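Local coordinates for protein T cell receptor gamma chain (Monodelphis domestica, PDB 7L15) that pairs with a T cell receptor mu chain to form the marsupial gamma mu T cell receptor, which probably takes part in antigen recognition at the T cell surface, at residues L6-I11 and Y95-W100; V35-S40 and C80-S85; I128-T133 and T144-L149; L170-G175 and S188-K193. All blocks are in the same frame, centred on the assembly; numbering follows the deposited sequence.

Contact 1: residues L6-I11 and Y95-W100; sequences LEQRPI and YHCASW
Two hydrogen bonds made by a single side-chain amide, one given and one received, carry the polar half of this contact. Q8, just past the end of strand 5-7, has CG anti to the carbonyl carbon (chi1 -69°) and the chain extended beyond, so its carboxamide lies along the backbone of Y95-W100. NE2 of Q8 donates to O of Y95 at 3.0 Å, with that oxygen close to the amide plane. In return OE1 of Q8 accepts N of C97 at 3.2 Å, the donor standing above the carbonyl plane; OE1 also accepts N of G110, its strongest polar partner. The buried amide is thus held at both ends and its rotation fixed, a glutamine-to-backbone pairing familiar from immunoglobulin V domains.

The apolar half gathers round the sulfur of C97, which is disulfide-bonded to C25. CD2 of L6 reaches SG of C97 at 3.6 Å and touches CA of A98 at the same distance, while CG of Q8, two residues along the same segment, also packs on SG of C97.

In the V-set sandwich, strand 5-7 edges one sheet beside strand 21-28, and strand 93-101 runs in the facing sheet between strands 104-116 and 34-40, with W37 touching both Q8 and C97.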
# COMPACT_ATOMS: atom_id res chain seq x y z
N LEU B 6 -11.70 9.82 -4.91
CA LEU B 6 -12.43 8.63 -5.31
C LEU B 6 -12.25 7.54 -4.27
O LEU B 6 -11.14 7.31 -3.78
CB LEU B 6 -11.96 8.11 -6.67
CG LEU B 6 -11.78 9.09 -7.84
CD1 LEU B 6 -10.50 9.91 -7.69
CD2 LEU B 6 -11.77 8.32 -9.15
N GLU B 7 -13.35 6.86 -3.94
CA GLU B 7 -13.40 5.85 -2.89
C GLU B 7 -13.79 4.51 -3.51
O GLU B 7 -14.70 4.44 -4.33
CB GLU B 7 -14.40 6.24 -1.80
CG GLU B 7 -14.56 5.23 -0.66
CD GLU B 7 -15.81 5.47 0.20
OE1 GLU B 7 -16.92 5.10 -0.24
OE2 GLU B 7 -15.67 6.00 1.32
N GLN B 8 -13.10 3.43 -3.10
CA GLN B 8 -13.32 2.10 -3.65
C GLN B 8 -13.43 1.10 -2.52
O GLN B 8 -12.51 0.98 -1.71
CB GLN B 8 -12.19 1.69 -4.61
CG GLN B 8 -12.16 2.49 -5.91
CD GLN B 8 -11.14 1.94 -6.91
OE1 GLN B 8 -10.06 2.52 -7.10
NE2 GLN B 8 -11.48 0.83 -7.56
N ARG B 9 -14.54 0.38 -2.46
CA ARG B 9 -14.81 -0.59 -1.41
C ARG B 9 -15.73 -1.65 -2.01
O ARG B 9 -16.54 -1.32 -2.89
CB ARG B 9 -15.46 0.04 -0.17
CG ARG B 9 -14.56 1.01 0.62
CD ARG B 9 -15.22 1.49 1.91
NE ARG B 9 -14.47 2.59 2.53
CZ ARG B 9 -14.72 3.08 3.74
NH1 ARG B 9 -15.69 2.57 4.48
NH2 ARG B 9 -13.99 4.08 4.21
N PRO B 10 -15.62 -2.91 -1.57
CA PRO B 10 -14.65 -3.45 -0.61
C PRO B 10 -13.22 -3.46 -1.17
O PRO B 10 -13.04 -3.20 -2.36
CB PRO B 10 -15.16 -4.87 -0.35
CG PRO B 10 -16.05 -5.19 -1.51
CD PRO B 10 -16.67 -3.89 -1.90
N ILE B 11 -12.23 -3.73 -0.32
CA ILE B 11 -10.84 -3.66 -0.76
C ILE B 11 -10.47 -4.83 -1.65
O ILE B 11 -9.48 -4.76 -2.38
CB ILE B 11 -9.91 -3.56 0.45
CG1 ILE B 11 -10.00 -4.84 1.28
CG2 ILE B 11 -10.31 -2.41 1.32
CD1 ILE B 11 -9.01 -4.86 2.43
N TYR B 95 -7.74 -3.03 -9.66
CA TYR B 95 -8.55 -2.19 -10.52
C TYR B 95 -8.75 -0.84 -9.85
O TYR B 95 -9.30 -0.77 -8.74
CB TYR B 95 -9.89 -2.86 -10.81
CG TYR B 95 -9.79 -4.10 -11.67
CD1 TYR B 95 -9.13 -5.23 -11.21
CD2 TYR B 95 -10.35 -4.14 -12.94
CE1 TYR B 95 -9.03 -6.36 -11.98
CE2 TYR B 95 -10.25 -5.28 -13.73
CZ TYR B 95 -9.58 -6.39 -13.24
OH TYR B 95 -9.45 -7.55 -13.98
N HIS B 96 -8.32 0.22 -10.52
CA HIS B 96 -8.42 1.58 -10.00
C HIS B 96 -9.39 2.37 -10.86
O HIS B 96 -9.28 2.36 -12.09
CB HIS B 96 -7.07 2.29 -10.04
CG HIS B 96 -5.99 1.62 -9.23
ND1 HIS B 96 -5.69 2.00 -7.95
CD2 HIS B 96 -5.12 0.63 -9.55
CE1 HIS B 96 -4.68 1.27 -7.50
NE2 HIS B 96 -4.33 0.42 -8.45
N CYS B 97 -10.31 3.07 -10.22
CA CYS B 97 -11.01 4.12 -10.95
C CYS B 97 -10.20 5.41 -10.89
O CYS B 97 -9.39 5.61 -9.98
CB CYS B 97 -12.42 4.35 -10.40
SG CYS B 97 -12.51 4.79 -8.67
N ALA B 98 -10.40 6.27 -11.88
CA ALA B 98 -9.60 7.48 -11.96
C ALA B 98 -10.45 8.60 -12.54
O ALA B 98 -11.48 8.36 -13.18
CB ALA B 98 -8.36 7.27 -12.81
N SER B 99 -9.99 9.83 -12.31
CA SER B 99 -10.65 10.99 -12.91
C SER B 99 -9.63 12.07 -13.23
O SER B 99 -8.74 12.36 -12.43
CB SER B 99 -11.73 11.57 -11.99
OG SER B 99 -12.46 12.56 -12.68
N TRP B 100 -9.77 12.67 -14.41
CA TRP B 100 -9.01 13.86 -14.75
C TRP B 100 -9.41 15.02 -13.85
O TRP B 100 -10.60 15.23 -13.58
CB TRP B 100 -9.24 14.25 -16.21
CG TRP B 100 -8.48 13.43 -17.20
CD1 TRP B 100 -9.00 12.58 -18.13
CD2 TRP B 100 -7.05 13.37 -17.36
NE1 TRP B 100 -7.99 11.99 -18.86
CE2 TRP B 100 -6.78 12.47 -18.40
CE3 TRP B 100 -5.97 13.99 -16.71
CZ2 TRP B 100 -5.49 12.17 -18.82
CZ3 TRP B 100 -4.69 13.70 -17.13
CH2 TRP B 100 -4.46 12.79 -18.18

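Contact 2: residues V35-S40 and C80-S85; sequences VHWYRS and CRLIVS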
# COMPACT_ATOMS: atom_id res chain seq x y z
N VAL B 35 -15.40 8.88 -15.83
CA VAL B 35 -14.80 7.99 -14.84
C VAL B 35 -14.01 6.94 -15.61
O VAL B 35 -14.57 6.27 -16.49
CB VAL B 35 -15.86 7.35 -13.94
CG1 VAL B 35 -15.21 6.43 -12.93
CG2 VAL B 35 -16.68 8.44 -13.24
N HIS B 36 -12.72 6.81 -15.29
CA HIS B 36 -11.80 5.92 -15.99
C HIS B 36 -11.48 4.72 -15.11
O HIS B 36 -11.35 4.86 -13.90
CB HIS B 36 -10.51 6.65 -16.36
CG HIS B 36 -10.72 7.94 -17.09
ND1 HIS B 36 -10.48 8.07 -18.44
CD2 HIS B 36 -11.15 9.15 -16.66
CE1 HIS B 36 -10.75 9.31 -18.81
NE2 HIS B 36 -11.16 9.99 -17.75
N TRP B 37 -11.34 3.55 -15.73
CA TRP B 37 -11.05 2.30 -15.02
C TRP B 37 -9.75 1.72 -15.55
O TRP B 37 -9.69 1.29 -16.70
CB TRP B 37 -12.19 1.30 -15.17
CG TRP B 37 -13.34 1.59 -14.26
CD1 TRP B 37 -14.49 2.25 -14.57
CD2 TRP B 37 -13.45 1.25 -12.87
NE1 TRP B 37 -15.31 2.34 -13.47
CE2 TRP B 37 -14.69 1.73 -12.41
CE3 TRP B 37 -12.62 0.57 -11.98
CZ2 TRP B 37 -15.12 1.56 -11.10
CZ3 TRP B 37 -13.05 0.41 -10.67
CH2 TRP B 37 -14.29 0.90 -10.25
N TYR B 38 -8.73 1.69 -14.69
CA TYR B 38 -7.42 1.16 -15.01
C TYR B 38 -7.22 -0.17 -14.28
O TYR B 38 -7.83 -0.43 -13.24
CB TYR B 38 -6.29 2.13 -14.59
CG TYR B 38 -6.16 3.37 -15.49
CD1 TYR B 38 -7.03 4.44 -15.36
CD2 TYR B 38 -5.16 3.45 -16.43
CE1 TYR B 38 -6.91 5.57 -16.17
CE2 TYR B 38 -5.02 4.57 -17.24
CZ TYR B 38 -5.90 5.62 -17.11
OH TYR B 38 -5.76 6.72 -17.92
N ARG B 39 -6.37 -1.02 -14.85
CA ARG B 39 -6.03 -2.29 -14.24
C ARG B 39 -4.52 -2.40 -14.12
O ARG B 39 -3.78 -2.04 -15.04
CB ARG B 39 -6.56 -3.48 -15.04
CG ARG B 39 -6.09 -4.83 -14.47
CD ARG B 39 -6.79 -6.01 -15.14
NE ARG B 39 -6.49 -6.05 -16.56
CZ ARG B 39 -7.08 -6.87 -17.42
NH1 ARG B 39 -8.01 -7.73 -17.01
NH2 ARG B 39 -6.71 -6.84 -18.69
N SER B 40 -4.08 -2.96 -13.00
CA SER B 40 -2.68 -3.18 -12.73
C SER B 40 -2.46 -4.66 -12.44
O SER B 40 -3.12 -5.23 -11.56
CB SER B 40 -2.25 -2.33 -11.55
OG SER B 40 -1.00 -2.75 -11.08
N CYS B 80 -20.20 5.12 -9.65
CA CYS B 80 -19.86 4.35 -10.83
C CYS B 80 -19.40 2.95 -10.44
O CYS B 80 -18.64 2.78 -9.48
CB CYS B 80 -18.78 5.04 -11.65
SG CYS B 80 -18.50 4.27 -13.28
N ARG B 81 -19.88 1.95 -11.18
CA ARG B 81 -19.58 0.55 -10.91
C ARG B 81 -19.04 -0.11 -12.17
O ARG B 81 -19.53 0.13 -13.27
CB ARG B 81 -20.84 -0.21 -10.43
CG ARG B 81 -21.34 0.21 -9.04
CD ARG B 81 -22.57 -0.60 -8.61
NE ARG B 81 -22.23 -1.94 -8.13
CZ ARG B 81 -22.36 -2.35 -6.87
NH1 ARG B 81 -22.02 -3.58 -6.53
NH2 ARG B 81 -22.83 -1.52 -5.95
N LEU B 82 -18.01 -0.94 -12.00
CA LEU B 82 -17.42 -1.72 -13.08
C LEU B 82 -17.78 -3.19 -12.90
O LEU B 82 -17.51 -3.77 -11.84
CB LEU B 82 -15.90 -1.55 -13.11
CG LEU B 82 -15.11 -2.47 -14.04
CD1 LEU B 82 -15.36 -2.11 -15.50
CD2 LEU B 82 -13.61 -2.44 -13.72
N ILE B 83 -18.37 -3.79 -13.92
CA ILE B 83 -18.69 -5.21 -13.90
C ILE B 83 -17.73 -5.93 -14.83
O ILE B 83 -17.57 -5.54 -15.99
CB ILE B 83 -20.14 -5.49 -14.32
CG1 ILE B 83 -21.10 -4.92 -13.27
CG2 ILE B 83 -20.35 -6.99 -14.49
CD1 ILE B 83 -22.51 -5.48 -13.37
N VAL B 84 -17.08 -6.97 -14.30
CA VAL B 84 -16.17 -7.81 -15.06
C VAL B 84 -16.81 -9.19 -15.13
O VAL B 84 -16.99 -9.86 -14.11
CB VAL B 84 -14.78 -7.86 -14.41
CG1 VAL B 84 -13.80 -8.62 -15.29
CG2 VAL B 84 -14.29 -6.45 -14.19
N SER B 85 -17.20 -9.59 -16.34
CA SER B 85 -17.95 -10.83 -16.51
C SER B 85 -17.02 -12.00 -16.79
O SER B 85 -15.84 -11.82 -17.13
CB SER B 85 -18.96 -10.70 -17.67
OG SER B 85 -19.73 -9.53 -17.54
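The hydrophobic core of the immunoglobulin V-set sandwich, with its central tryptophan, is where strands 34-40 and 79-84 face each other. They belong to different sheets, and their short segments pass 9.1 Å apart at closest with their directions 34° from parallel; no hydrogen bond joins them, so side chains carry the contact. W37 gives the largest single share. Its CG lies anti to the carbonyl carbon (chi1 -79°), and the indole extends across the gap toward C80-S85.

L82 lies over one face of that indole. CB of L82 sits above the centre of the ring system, 3.7 Å from the centroid of the six-membered ring, in a CH-pi contact. The leucine has CG anti to its backbone N (chi1 170°), which brings CD2 of L82 to CE3 of W37 at 3.6 Å; the two side chains slide past each other in opposite directions.

C80 meets the same indole differently, at the edge and in the plane of the ring, as a sulfur-aromatic contact. V35 adds an apolar touch, CG1 of V35 to SG of C80 at 4.0 Å. W37 also packs against C25 of the core disulfide. The pyrrole nitrogen is buried here without a hydrogen-bond partner in the model; its nearest neighbour across the contact is the cysteine sulfur, NE1 of W37 lying 3.7 Å from SG of C80.

Contact 3: residues I128-T133 and T144-L149; sequences IFFLPT and TYICLL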
# COMPACT_ATOMS: atom_id res chain seq x y z
N ILE B 128 -6.22 -9.44 17.96
CA ILE B 128 -5.64 -9.63 19.29
C ILE B 128 -4.82 -8.39 19.61
O ILE B 128 -3.90 -8.04 18.86
CB ILE B 128 -4.76 -10.89 19.38
CG1 ILE B 128 -5.57 -12.14 19.07
CG2 ILE B 128 -4.16 -11.01 20.78
CD1 ILE B 128 -4.76 -13.42 19.21
N PHE B 129 -5.13 -7.75 20.73
CA PHE B 129 -4.51 -6.49 21.13
C PHE B 129 -3.55 -6.70 22.28
O PHE B 129 -3.84 -7.45 23.22
CB PHE B 129 -5.57 -5.46 21.55
CG PHE B 129 -6.46 -5.00 20.44
CD1 PHE B 129 -6.08 -3.94 19.64
CD2 PHE B 129 -7.67 -5.63 20.20
CE1 PHE B 129 -6.91 -3.51 18.61
CE2 PHE B 129 -8.51 -5.20 19.18
CZ PHE B 129 -8.13 -4.15 18.38
N PHE B 130 -2.41 -6.03 22.21
CA PHE B 130 -1.44 -5.98 23.30
C PHE B 130 -1.25 -4.51 23.66
O PHE B 130 -1.05 -3.67 22.78
CB PHE B 130 -0.09 -6.61 22.90
CG PHE B 130 -0.19 -8.00 22.34
CD1 PHE B 130 -0.40 -8.20 20.99
CD2 PHE B 130 -0.00 -9.11 23.16
CE1 PHE B 130 -0.46 -9.49 20.46
CE2 PHE B 130 -0.07 -10.39 22.63
CZ PHE B 130 -0.30 -10.58 21.27
N LEU B 131 -1.27 -4.20 24.94
CA LEU B 131 -1.22 -2.81 25.32
C LEU B 131 0.14 -2.45 25.90
O LEU B 131 0.90 -3.34 26.31
CB LEU B 131 -2.33 -2.51 26.33
CG LEU B 131 -3.70 -2.62 25.66
CD1 LEU B 131 -4.40 -3.90 26.08
CD2 LEU B 131 -4.58 -1.43 25.96
N PRO B 132 0.49 -1.16 25.94
CA PRO B 132 1.80 -0.76 26.47
C PRO B 132 2.05 -1.38 27.84
O PRO B 132 1.14 -1.46 28.66
CB PRO B 132 1.71 0.76 26.55
CG PRO B 132 0.73 1.13 25.47
CD PRO B 132 -0.27 0.00 25.44
N THR B 133 3.27 -1.85 28.06
CA THR B 133 3.69 -2.39 29.34
C THR B 133 4.44 -1.33 30.15
O THR B 133 5.09 -0.44 29.60
CB THR B 133 4.58 -3.62 29.18
OG1 THR B 133 5.75 -3.25 28.43
CG2 THR B 133 3.86 -4.73 28.46
N THR B 144 3.93 1.10 23.24
CA THR B 144 3.59 0.51 21.95
C THR B 144 2.29 -0.28 22.05
O THR B 144 2.18 -1.21 22.86
CB THR B 144 4.72 -0.39 21.44
OG1 THR B 144 5.94 0.36 21.39
CG2 THR B 144 4.41 -0.91 20.05
N TYR B 145 1.31 0.12 21.26
CA TYR B 145 0.10 -0.65 21.06
C TYR B 145 0.33 -1.60 19.90
O TYR B 145 0.94 -1.24 18.90
CB TYR B 145 -1.09 0.26 20.72
CG TYR B 145 -1.37 1.32 21.72
CD1 TYR B 145 -0.69 2.53 21.69
CD2 TYR B 145 -2.32 1.13 22.72
CE1 TYR B 145 -0.95 3.52 22.63
CE2 TYR B 145 -2.58 2.10 23.65
CZ TYR B 145 -1.90 3.29 23.60
OH TYR B 145 -2.18 4.25 24.55
N ILE B 146 -0.15 -2.82 20.05
CA ILE B 146 0.06 -3.84 19.05
C ILE B 146 -1.29 -4.44 18.72
O ILE B 146 -2.01 -4.86 19.62
CB ILE B 146 1.03 -4.92 19.55
CG1 ILE B 146 2.39 -4.31 19.91
CG2 ILE B 146 1.16 -6.05 18.53
CD1 ILE B 146 3.28 -5.24 20.77
N CYS B 147 -1.63 -4.50 17.44
CA CYS B 147 -2.77 -5.32 17.03
C CYS B 147 -2.32 -6.39 16.05
O CYS B 147 -1.86 -6.07 14.95
CB CYS B 147 -3.90 -4.50 16.42
SG CYS B 147 -5.25 -5.67 16.05
N LEU B 148 -2.52 -7.64 16.43
CA LEU B 148 -2.35 -8.79 15.55
C LEU B 148 -3.72 -9.19 14.98
O LEU B 148 -4.68 -9.40 15.73
CB LEU B 148 -1.73 -9.96 16.32
CG LEU B 148 -1.81 -11.36 15.68
CD1 LEU B 148 -0.97 -11.42 14.40
CD2 LEU B 148 -1.34 -12.41 16.65
N LEU B 149 -3.81 -9.26 13.67
CA LEU B 149 -5.01 -9.77 13.00
C LEU B 149 -4.68 -11.15 12.47
O LEU B 149 -3.73 -11.31 11.70
CB LEU B 149 -5.42 -8.85 11.86
CG LEU B 149 -5.87 -7.44 12.20
CD1 LEU B 149 -6.15 -6.72 10.92
CD2 LEU B 149 -7.14 -7.49 13.08
O HOH W 1 2.91 -3.23 24.24
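T144-L149 pairs with I128-T133 in the four-stranded antiparallel sheet of the C1-set immunoglobulin domain, residues 128-130 belonging to one of its two edge strands. At T144 the pairing with 128-133 is not yet made, and a water bridges instead, donating to O of T144 at 2.6 Å and, weakly, to O of L131; the hydroxyl of T144 turns to E136 and T191.

Y145 offers one ring face to P132. CG of the proline stands over the ring centre, and CD of P132 makes the CH-pi contact, 3.9 Å from the centroid of the Y145 ring, so the pyrrolidine lies across the aromatic face just where its segment leaves the sheet.

I146 forms a hydrogen-bonded pair with F130, N of F130 giving a nearly straight bond (169°) to O of I146 at 2.9 Å and N of I146 returning one to O of F130. Their side chains share a face of the sheet and cross obliquely, CG2 of I146 against CD1 of F130 at 3.6 Å. This is the face turned to the mu chain, where V143 of that chain packs on F130 and I190 of that chain on I146.

C147 opposes F129 as a non-hydrogen-bonded pair, on the other face. With SG anti to the backbone N (chi1 -178°), SG of C147 stands over the F129 ring, offset toward its rim, and comes within 3.7 Å of CE1 of F129.

L148 restores the hydrogen-bonded pattern with I128: N of L148 donates to O of I128, and O of L148 receives N of I128 at 2.7 Å, nearly along the C=O axis.

Contact 4: residues L170-G175 and S188-K193; sequences LDAQFG and SWLTVK
Packing is tightest where Q173 lies against W189. The indole takes the crowded position between its backbone N and carbonyl carbon (chi1 64°), which folds it over toward the neighbouring strand. CB of Q173 then rests on one face of the indole, offset toward the rim, with CE2 of W189 only 3.4 Å away. Beyond CB the glutamine bends at chi2 (75°) and crosses the tryptophan at about a right angle, its amide plane 79° from the ring. Beneath the side chains, N of Q173 donates to O of W189 at 2.9 Å and N of W189 returns an equal bond to O of Q173. This antiparallel pair belongs to the hairpin of strands 173-180 and 183-193, part of the C1-set sheet that faces the mu chain; OG of S188 of the mu chain is hydrogen-bonded to NE1 of W189.

Toward L170 the ladder gives way to looser contacts. D171 centres an inverse gamma turn, and CB of L170 meets CD1 of L190 at 3.9 Å. A water bridges the polar groups here, donating to O of D171 and to OE1 of Q173 and accepting N of T191 at 3.0 Å. At the opposite end F174, an exposed residue, brings CD2 within 3.6 Å of CB of S188.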
# COMPACT_ATOMS: atom_id res chain seq x y z
N LEU B 170 -2.27 7.83 11.99
CA LEU B 170 -1.00 7.98 12.67
C LEU B 170 0.08 7.13 12.01
O LEU B 170 -0.21 6.18 11.25
CB LEU B 170 -1.14 7.61 14.14
CG LEU B 170 -2.24 8.44 14.81
CD1 LEU B 170 -2.67 7.83 16.13
CD2 LEU B 170 -1.77 9.88 14.98
N ASP B 171 1.33 7.47 12.29
CA ASP B 171 2.48 6.82 11.67
C ASP B 171 2.75 5.51 12.42
O ASP B 171 3.60 5.42 13.31
CB ASP B 171 3.69 7.75 11.66
CG ASP B 171 4.92 7.15 10.98
OD1 ASP B 171 4.82 6.69 9.82
OD2 ASP B 171 6.00 7.16 11.61
N ALA B 172 1.98 4.49 12.06
CA ALA B 172 2.15 3.16 12.64
C ALA B 172 3.10 2.32 11.78
O ALA B 172 3.34 2.61 10.62
CB ALA B 172 0.79 2.46 12.77
N GLN B 173 3.65 1.27 12.39
CA GLN B 173 4.44 0.30 11.64
C GLN B 173 3.55 -0.88 11.27
O GLN B 173 2.74 -1.33 12.08
CB GLN B 173 5.63 -0.21 12.46
CG GLN B 173 6.83 0.67 12.48
CD GLN B 173 6.63 1.88 13.35
OE1 GLN B 173 6.60 1.78 14.57
NE2 GLN B 173 6.48 3.04 12.72
N PHE B 174 3.73 -1.40 10.06
CA PHE B 174 2.93 -2.53 9.58
C PHE B 174 3.86 -3.65 9.14
O PHE B 174 4.77 -3.42 8.35
CB PHE B 174 2.03 -2.12 8.41
CG PHE B 174 1.21 -0.91 8.70
CD1 PHE B 174 1.73 0.36 8.50
CD2 PHE B 174 -0.07 -1.03 9.21
CE1 PHE B 174 0.98 1.49 8.79
CE2 PHE B 174 -0.83 0.09 9.50
CZ PHE B 174 -0.31 1.36 9.28
N GLY B 175 3.63 -4.84 9.65
CA GLY B 175 4.35 -6.00 9.16
C GLY B 175 3.77 -6.51 7.85
O GLY B 175 2.71 -6.09 7.40
N SER B 188 0.24 -5.00 13.21
CA SER B 188 0.70 -3.61 13.15
C SER B 188 0.86 -3.08 14.56
O SER B 188 0.30 -3.61 15.52
CB SER B 188 -0.26 -2.71 12.38
OG SER B 188 -1.37 -2.39 13.19
N TRP B 189 1.64 -2.01 14.69
CA TRP B 189 1.89 -1.51 16.03
C TRP B 189 2.19 -0.02 16.01
O TRP B 189 2.67 0.52 15.01
CB TRP B 189 3.02 -2.29 16.70
CG TRP B 189 4.40 -2.21 16.08
CD1 TRP B 189 5.45 -1.44 16.52
CD2 TRP B 189 4.92 -2.98 14.98
NE1 TRP B 189 6.56 -1.66 15.75
CE2 TRP B 189 6.27 -2.60 14.81
CE3 TRP B 189 4.37 -3.94 14.13
CZ2 TRP B 189 7.08 -3.16 13.81
CZ3 TRP B 189 5.17 -4.49 13.13
CH2 TRP B 189 6.52 -4.10 12.99
N LEU B 190 1.88 0.64 17.12
CA LEU B 190 1.94 2.09 17.20
C LEU B 190 2.68 2.48 18.47
O LEU B 190 2.20 2.23 19.59
CB LEU B 190 0.53 2.69 17.18
CG LEU B 190 0.40 4.19 17.44
CD1 LEU B 190 0.82 4.99 16.22
CD2 LEU B 190 -1.02 4.56 17.86
N THR B 191 3.85 3.07 18.30
CA THR B 191 4.67 3.57 19.39
C THR B 191 4.43 5.07 19.52
O THR B 191 4.58 5.81 18.55
CB THR B 191 6.14 3.27 19.10
OG1 THR B 191 6.29 1.86 18.91
CG2 THR B 191 7.01 3.75 20.24
N VAL B 192 4.03 5.52 20.72
CA VAL B 192 3.69 6.92 20.95
C VAL B 192 4.38 7.42 22.21
O VAL B 192 4.66 6.64 23.13
CB VAL B 192 2.18 7.14 21.07
CG1 VAL B 192 1.47 6.63 19.83
CG2 VAL B 192 1.64 6.48 22.33
N LYS B 193 4.61 8.74 22.26
CA LYS B 193 5.18 9.39 23.44
C LYS B 193 4.19 9.39 24.61
O LYS B 193 2.97 9.28 24.43
CB LYS B 193 5.58 10.83 23.13
CG LYS B 193 6.64 10.97 22.07
CD LYS B 193 7.03 12.45 21.90
CE LYS B 193 8.05 12.63 20.79
NZ LYS B 193 7.72 11.70 19.64
O HOH W 2 4.64 3.89 15.51

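Overall arrangement
The four contacts divide between the two immunoglobulin domains. Contacts 1 and 2 share the V domain, their centres 8 Å apart; strands 93-101 and 34-40 are sheet neighbours, joined by A98 N to H36 O at 2.6 Å and Y38 N to H96 O at 2.7 Å, probable hydrogen bonds. Contacts 3 and 4 lie 10 Å apart between centres in the C1-set domain, where L190 N probably hydrogen-bonds to Y145 O at 2.8 Å within one continuous sheet. Between domains the centres lie 26 to 37 Å apart, though the nearest atoms of contacts 1 and 3 are about 9 Å apart, without touching. Both pairs border the mu chain, through H96 and Y38 in one domain and I146 and W189 in the other.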